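Local coordinates for protein vascular endothelial cadherin (Gallus gallus, PDB 3PPE) that mediates calcium-dependent, homophilic cell-cell adhesion at endothelial junctions, here represented by its two outermost extracellular cadherin domains, EC1 and EC2, at residues 5-10 with 22-27; 35-40 with 53-58. All coordinates share one frame; numbering follows the deposited sequence.

Contact 1 of 2, residues 5-10 with 22-27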
loop_
_atom_site.group_PDB
_atom_site.type_symbol
_atom_site.label_atom_id
_atom_site.label_comp_id
_atom_site.label_asym_id
_atom_site.label_seq_id
_atom_site.Cartn_x
_atom_site.Cartn_y
_atom_site.Cartn_z
ATOM N N ASN A 5 -7.939 12.221 1.877
ATOM C CA ASN A 5 -6.605 12.760 1.516
ATOM C C ASN A 5 -5.495 12.308 2.460
ATOM O O ASN A 5 -4.892 13.103 3.162
ATOM C CB ASN A 5 -6.616 14.289 1.360
ATOM C CG ASN A 5 -7.000 15.006 2.638
ATOM O OD1 ASN A 5 -7.827 14.513 3.437
ATOM N ND2 ASN A 5 -6.414 16.192 2.845
ATOM N N ARG A 6 -5.258 11.007 2.454
ATOM C CA ARG A 6 -4.369 10.334 3.361
ATOM C C ARG A 6 -3.690 9.183 2.613
ATOM O O ARG A 6 -4.298 8.549 1.748
ATOM C CB ARG A 6 -5.161 9.692 4.500
ATOM C CG ARG A 6 -5.825 10.636 5.473
ATOM C CD ARG A 6 -4.822 11.209 6.489
ATOM N NE ARG A 6 -5.448 12.150 7.415
ATOM C CZ ARG A 6 -5.732 13.431 7.142
ATOM N NH1 ARG A 6 -5.460 13.956 5.942
ATOM N NH2 ARG A 6 -6.300 14.195 8.089
ATOM N N MET A 7 -2.442 8.919 2.986
ATOM C CA MET A 7 -1.751 7.698 2.591
ATOM C C MET A 7 -1.261 7.077 3.892
ATOM O O MET A 7 -1.107 7.771 4.894
ATOM C CB MET A 7 -0.557 8.005 1.674
ATOM C CG MET A 7 -0.942 8.707 0.363
ATOM S SD MET A 7 0.434 8.825 -0.752
ATOM C CE MET A 7 -0.330 9.780 -2.063
ATOM N N HIS A 8 -1.028 5.766 3.877
ATOM C CA HIS A 8 -0.611 5.032 5.076
ATOM C C HIS A 8 0.512 4.144 4.675
ATOM O O HIS A 8 0.469 3.490 3.643
ATOM C CB HIS A 8 -1.758 4.175 5.671
ATOM C CG HIS A 8 -2.977 4.967 5.969
ATOM N ND1 HIS A 8 -3.916 5.269 4.998
ATOM C CD2 HIS A 8 -3.377 5.602 7.098
ATOM C CE1 HIS A 8 -4.853 6.043 5.522
ATOM N NE2 HIS A 8 -4.548 6.261 6.793
ATOM N N ILE A 9 1.526 4.157 5.513
ATOM C CA ILE A 9 2.671 3.262 5.367
ATOM C C ILE A 9 3.078 2.735 6.747
ATOM O O ILE A 9 3.148 3.471 7.717
ATOM C CB ILE A 9 3.870 3.929 4.636
ATOM C CG1 ILE A 9 5.084 2.984 4.618
ATOM C CG2 ILE A 9 4.201 5.323 5.226
ATOM C CD1 ILE A 9 6.193 3.361 3.646
ATOM N N ARG A 10 3.305 1.429 6.815
ATOM C CA ARG A 10 3.691 0.752 8.040
ATOM C C ARG A 10 5.075 1.172 8.502
ATOM O O ARG A 10 5.980 1.338 7.687
ATOM C CB ARG A 10 3.628 -0.763 7.778
ATOM C CG ARG A 10 3.364 -1.606 9.024
ATOM C CD ARG A 10 3.187 -3.102 8.698
ATOM N NE ARG A 10 4.440 -3.786 8.343
ATOM C CZ ARG A 10 4.774 -4.244 7.129
ATOM N NH1 ARG A 10 3.956 -4.095 6.079
ATOM N NH2 ARG A 10 5.952 -4.854 6.959
ATOM N N GLY A 22 1.763 5.087 -1.484
ATOM C CA GLY A 22 0.414 5.316 -1.986
ATOM C C GLY A 22 0.476 5.994 -3.342
ATOM O O GLY A 22 1.551 6.056 -3.956
ATOM N N LYS A 23 -0.652 6.516 -3.817
ATOM C CA LYS A 23 -0.665 7.076 -5.169
ATOM C C LYS A 23 -1.482 8.332 -5.263
ATOM O O LYS A 23 -2.597 8.376 -4.790
ATOM C CB LYS A 23 -1.135 6.015 -6.194
ATOM C CG LYS A 23 -1.000 6.441 -7.662
ATOM C CD LYS A 23 -1.867 5.568 -8.568
ATOM C CE LYS A 23 -2.018 6.175 -9.987
ATOM N NZ LYS A 23 -2.578 7.609 -10.143
ATOM N N LEU A 24 -0.914 9.357 -5.885
ATOM C CA LEU A 24 -1.650 10.571 -6.191
ATOM C C LEU A 24 -2.438 10.405 -7.470
ATOM O O LEU A 24 -1.963 9.749 -8.385
ATOM C CB LEU A 24 -0.668 11.738 -6.383
ATOM C CG LEU A 24 0.146 12.172 -5.149
ATOM C CD1 LEU A 24 1.202 13.194 -5.624
ATOM C CD2 LEU A 24 -0.815 12.778 -4.123
ATOM N N THR A 25 -3.620 11.018 -7.543
ATOM C CA THR A 25 -4.363 11.076 -8.812
ATOM C C THR A 25 -4.979 12.454 -9.049
ATOM O O THR A 25 -5.787 12.908 -8.263
ATOM C CB THR A 25 -5.475 9.999 -8.896
ATOM O OG1 THR A 25 -4.925 8.697 -8.652
ATOM C CG2 THR A 25 -6.145 10.004 -10.298
ATOM N N SER A 26 -4.578 13.106 -10.140
ATOM C CA SER A 26 -5.267 14.290 -10.671
ATOM C C SER A 26 -5.988 13.877 -11.925
ATOM O O SER A 26 -5.474 13.072 -12.680
ATOM C CB SER A 26 -4.273 15.369 -11.077
ATOM O OG SER A 26 -4.862 16.272 -12.014
ATOM N N SER A 27 -7.177 14.429 -12.143
ATOM C CA SER A 27 -7.950 14.130 -13.355
ATOM C C SER A 27 -7.429 14.812 -14.612
ATOM O O SER A 27 -8.110 14.486 -15.585
ATOM C CB SER A 27 -9.416 14.460 -13.104
ATOM O OG SER A 27 -9.607 15.861 -13.105
#
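With CG beside the backbone N and anti to the carbonyl carbon (chi1 -61°), and the chain extended beyond it, Met7 carries its thioether to the backbone of Gly22 and Lys23 and the side chain of Leu24. The contact bridges the two sheets of the first extracellular cadherin domain, an Ig-like beta sandwich. Within this chain, strand 6-10 lies at the edge of one sheet, bonded through its backbone to strand 82-95, and strand 19-23 lies at the edge of the other, next to strand 54-57. No hydrogen bond links the two segments, so Met7 carries the contact by packing.

The sulfur and the methyl have different partners. SD rests against Gly22, 3.7 Å from its CA, where the backbone approach is closest, with CA of Met7 and CA of Gly22 5.6 Å apart. A CB on Gly22 would fall only 2.8 Å from Met7 SD; the bare glycine backbone is what leaves room for the sulfur. Farther out, Met7 CE lies 3.7 Å from Lys23 C and equally close to Leu24 CD2. The two side chains cross at about a right angle, the methyl of Met7 meeting one branch of the leucine.

Met7 also packs on Val21 and Ile55, inside the sandwich, whereas Leu24 touches Trp4 of the second subunit. Backbone hydrogen bonds from Thr25 and Ser27 to that subunit place this edge at the domain-swapped dimer interface.

Outside the apolar patch, the Lys23 side chain turns back along its own segment. Its ammonium is gripped by three acceptors: Asp52 O, Thr25 OG1, and Leu24 O, with Lys23 NZ 2.8 Å from Leu24 O and tilted 29° from the carbonyl plane.

Contact 2 of 2, residues 35-40 with 53-58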
loop_
_atom_site.group_PDB
_atom_site.type_symbol
_atom_site.label_atom_id
_atom_site.label_comp_id
_atom_site.label_asym_id
_atom_site.label_seq_id
_atom_site.Cartn_x
_atom_site.Cartn_y
_atom_site.Cartn_z
ATOM N N TYR A 35 3.571 14.924 -11.488
ATOM C CA TYR A 35 3.252 15.055 -10.082
ATOM C C TYR A 35 4.489 15.525 -9.332
ATOM O O TYR A 35 5.570 14.967 -9.497
ATOM C CB TYR A 35 2.767 13.710 -9.516
ATOM C CG TYR A 35 1.461 13.234 -10.082
ATOM C CD1 TYR A 35 1.421 12.331 -11.138
ATOM C CD2 TYR A 35 0.244 13.666 -9.545
ATOM C CE1 TYR A 35 0.202 11.874 -11.655
ATOM C CE2 TYR A 35 -0.993 13.207 -10.068
ATOM C CZ TYR A 35 -1.005 12.334 -11.118
ATOM O OH TYR A 35 -2.217 11.879 -11.625
ATOM N N ILE A 36 4.325 16.590 -8.545
ATOM C CA ILE A 36 5.407 17.203 -7.764
ATOM C C ILE A 36 4.902 17.287 -6.332
ATOM O O ILE A 36 3.712 17.557 -6.103
ATOM C CB ILE A 36 5.750 18.628 -8.264
ATOM C CG1 ILE A 36 6.074 18.626 -9.770
ATOM C CG2 ILE A 36 6.942 19.207 -7.519
ATOM C CD1 ILE A 36 7.276 17.715 -10.169
ATOM N N ILE A 37 5.774 17.011 -5.366
ATOM C CA ILE A 37 5.404 17.157 -3.950
ATOM C C ILE A 37 6.325 18.094 -3.187
ATOM O O ILE A 37 7.467 18.274 -3.569
ATOM C CB ILE A 37 5.303 15.761 -3.212
ATOM C CG1 ILE A 37 6.628 14.978 -3.336
ATOM C CG2 ILE A 37 4.167 14.952 -3.796
ATOM C CD1 ILE A 37 6.686 13.618 -2.477
ATOM N N GLU A 38 5.804 18.673 -2.090
ATOM C CA GLU A 38 6.558 19.489 -1.186
ATOM C C GLU A 38 6.057 19.116 0.193
ATOM O O GLU A 38 5.065 18.416 0.308
ATOM C CB GLU A 38 6.278 20.980 -1.433
ATOM C CG GLU A 38 4.888 21.395 -1.040
ATOM C CD GLU A 38 4.603 22.901 -1.211
ATOM O OE1 GLU A 38 5.084 23.718 -0.399
ATOM O OE2 GLU A 38 3.852 23.248 -2.138
ATOM N N GLY A 39 6.750 19.579 1.228
ATOM C CA GLY A 39 6.273 19.446 2.604
ATOM C C GLY A 39 7.220 18.561 3.398
ATOM O O GLY A 39 8.409 18.431 3.045
ATOM N N GLU A 40 6.699 17.921 4.453
ATOM C CA GLU A 40 7.560 17.242 5.441
ATOM C C GLU A 40 8.239 15.994 4.878
ATOM O O GLU A 40 7.566 15.021 4.534
ATOM C CB GLU A 40 6.767 16.889 6.715
ATOM C CG GLU A 40 6.280 18.114 7.492
ATOM C CD GLU A 40 5.611 17.689 8.813
ATOM O OE1 GLU A 40 6.202 17.946 9.888
ATOM O OE2 GLU A 40 4.554 17.048 8.754
ATOM N N GLY A 53 2.020 8.840 -10.303
ATOM C CA GLY A 53 1.695 9.544 -9.076
ATOM C C GLY A 53 2.040 8.741 -7.837
ATOM O O GLY A 53 1.695 9.128 -6.721
ATOM N N ASP A 54 2.723 7.619 -8.037
ATOM C CA ASP A 54 3.118 6.741 -6.917
ATOM C C ASP A 54 4.218 7.381 -6.084
ATOM O O ASP A 54 5.157 7.977 -6.630
ATOM C CB ASP A 54 3.598 5.368 -7.406
ATOM C CG ASP A 54 2.483 4.518 -7.971
ATOM O OD1 ASP A 54 2.432 4.452 -9.196
ATOM O OD2 ASP A 54 1.646 3.932 -7.233
ATOM N N ILE A 55 4.058 7.284 -4.771
ATOM C CA ILE A 55 5.003 7.819 -3.805
ATOM C C ILE A 55 5.599 6.632 -3.101
ATOM O O ILE A 55 4.887 5.674 -2.766
ATOM C CB ILE A 55 4.316 8.774 -2.788
ATOM C CG1 ILE A 55 3.759 9.991 -3.538
ATOM C CG2 ILE A 55 5.311 9.205 -1.664
ATOM C CD1 ILE A 55 3.148 11.041 -2.615
ATOM N N TYR A 56 6.915 6.669 -2.968
ATOM C CA TYR A 56 7.673 5.645 -2.264
ATOM C C TYR A 56 8.441 6.267 -1.127
ATOM O O TYR A 56 8.777 7.449 -1.194
ATOM C CB TYR A 56 8.648 4.957 -3.228
ATOM C CG TYR A 56 8.005 3.882 -4.065
ATOM C CD1 TYR A 56 7.270 4.203 -5.192
ATOM C CD2 TYR A 56 8.169 2.540 -3.751
ATOM C CE1 TYR A 56 6.676 3.216 -5.967
ATOM C CE2 TYR A 56 7.590 1.548 -4.524
ATOM C CZ TYR A 56 6.838 1.887 -5.610
ATOM O OH TYR A 56 6.276 0.883 -6.382
ATOM N N ALA A 57 8.712 5.466 -0.098
ATOM C CA ALA A 57 9.548 5.864 1.030
ATOM C C ALA A 57 10.940 5.262 0.869
ATOM O O ALA A 57 11.079 4.076 0.554
ATOM C CB ALA A 57 8.920 5.355 2.380
ATOM N N PHE A 58 11.956 6.073 1.164
ATOM C CA PHE A 58 13.364 5.710 0.922
ATOM C C PHE A 58 14.176 5.544 2.210
ATOM O O PHE A 58 15.397 5.407 2.174
ATOM C CB PHE A 58 14.022 6.703 -0.050
ATOM C CG PHE A 58 13.594 6.490 -1.465
ATOM C CD1 PHE A 58 12.328 6.885 -1.886
ATOM C CD2 PHE A 58 14.423 5.846 -2.374
ATOM C CE1 PHE A 58 11.908 6.654 -3.192
ATOM C CE2 PHE A 58 14.000 5.628 -3.684
ATOM C CZ PHE A 58 12.744 6.032 -4.089
#
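Tyr35 turns one face of its ring to Gly53, the closest approach of segments 35-40 and 53-58, whose strands, 33-39 and 54-57, belong to opposing sheets of the EC1 beta sandwich. Its CB leaves the backbone toward the glycine, and with CG beside the backbone N (chi1 -66°) the ring is brought face-on to Gly53 CA. CG is 3.8 Å from Gly53 CA. CD1 comes nearest, 3.5 Å from the same CA, and also touches Gly53 N; CE1 spans both atoms at slightly greater range. At the tip, OH meets the backbone N of Ser26 in a hydrogen bond, while the side chain also packs on Leu24 and on Trp2 of the second subunit.

Gly53 CA lies over the ring, 3.9 Å from the Tyr35 centroid and 26° off its normal, shifted toward the rim: a CH-pi contact. A side chain could hardly fit, since a CB on Gly53 would come within 3.3 Å of Tyr35 CE1, and the backbone conformation there would also press it against the preceding carbonyl oxygen. Without the ring, as with an alanine at Tyr35, Gly53 CA would probably lose its CH-pi partner and Ser26 N its hydroxyl acceptor.

Farther along, the backbones diverge, with Ile37 CA and Ile55 CA 9.3 Å apart, and the gap is bridged by aliphatic branches. Ile37 presents CG2 and Ile55 its outermost methyl, with Ile37 CG2 4.2 Å from Ile55 CD1. Leu71 beside Ile37, and Val21 and Phe46 beside Ile55, continue this core.

No hydrogen bond crosses between the segments. Between them the attraction is probably hydrophobic burial and dispersion, with a weak CH-pi component, and the tyrosine hydroxyl is satisfied by a backbone N-H beyond the pair.

Overall arrangement
From the N terminus, strand 6-10 enters one sheet of EC1, and the chain then passes through the calcium ligands Glu11 and Glu12 before returning on strand 19-23, where contact 1 closes a loop of 11 intervening residues. Only after this does contact 2 open, on strand 33-39, and it closes at segment 53-58 after 12 intervening residues. The two loops therefore follow in series, neither nesting nor crossing. The centres of the two contacts are about 9 Å apart, and their second segments are joined by probable backbone hydrogen bonds, Leu24 N to Gly53 O and Gly22 O to Ile55 N. Strands 6-10 and 33-39, opposite edges of the four-stranded sheet within this chain, are thus each tied to the three-stranded one.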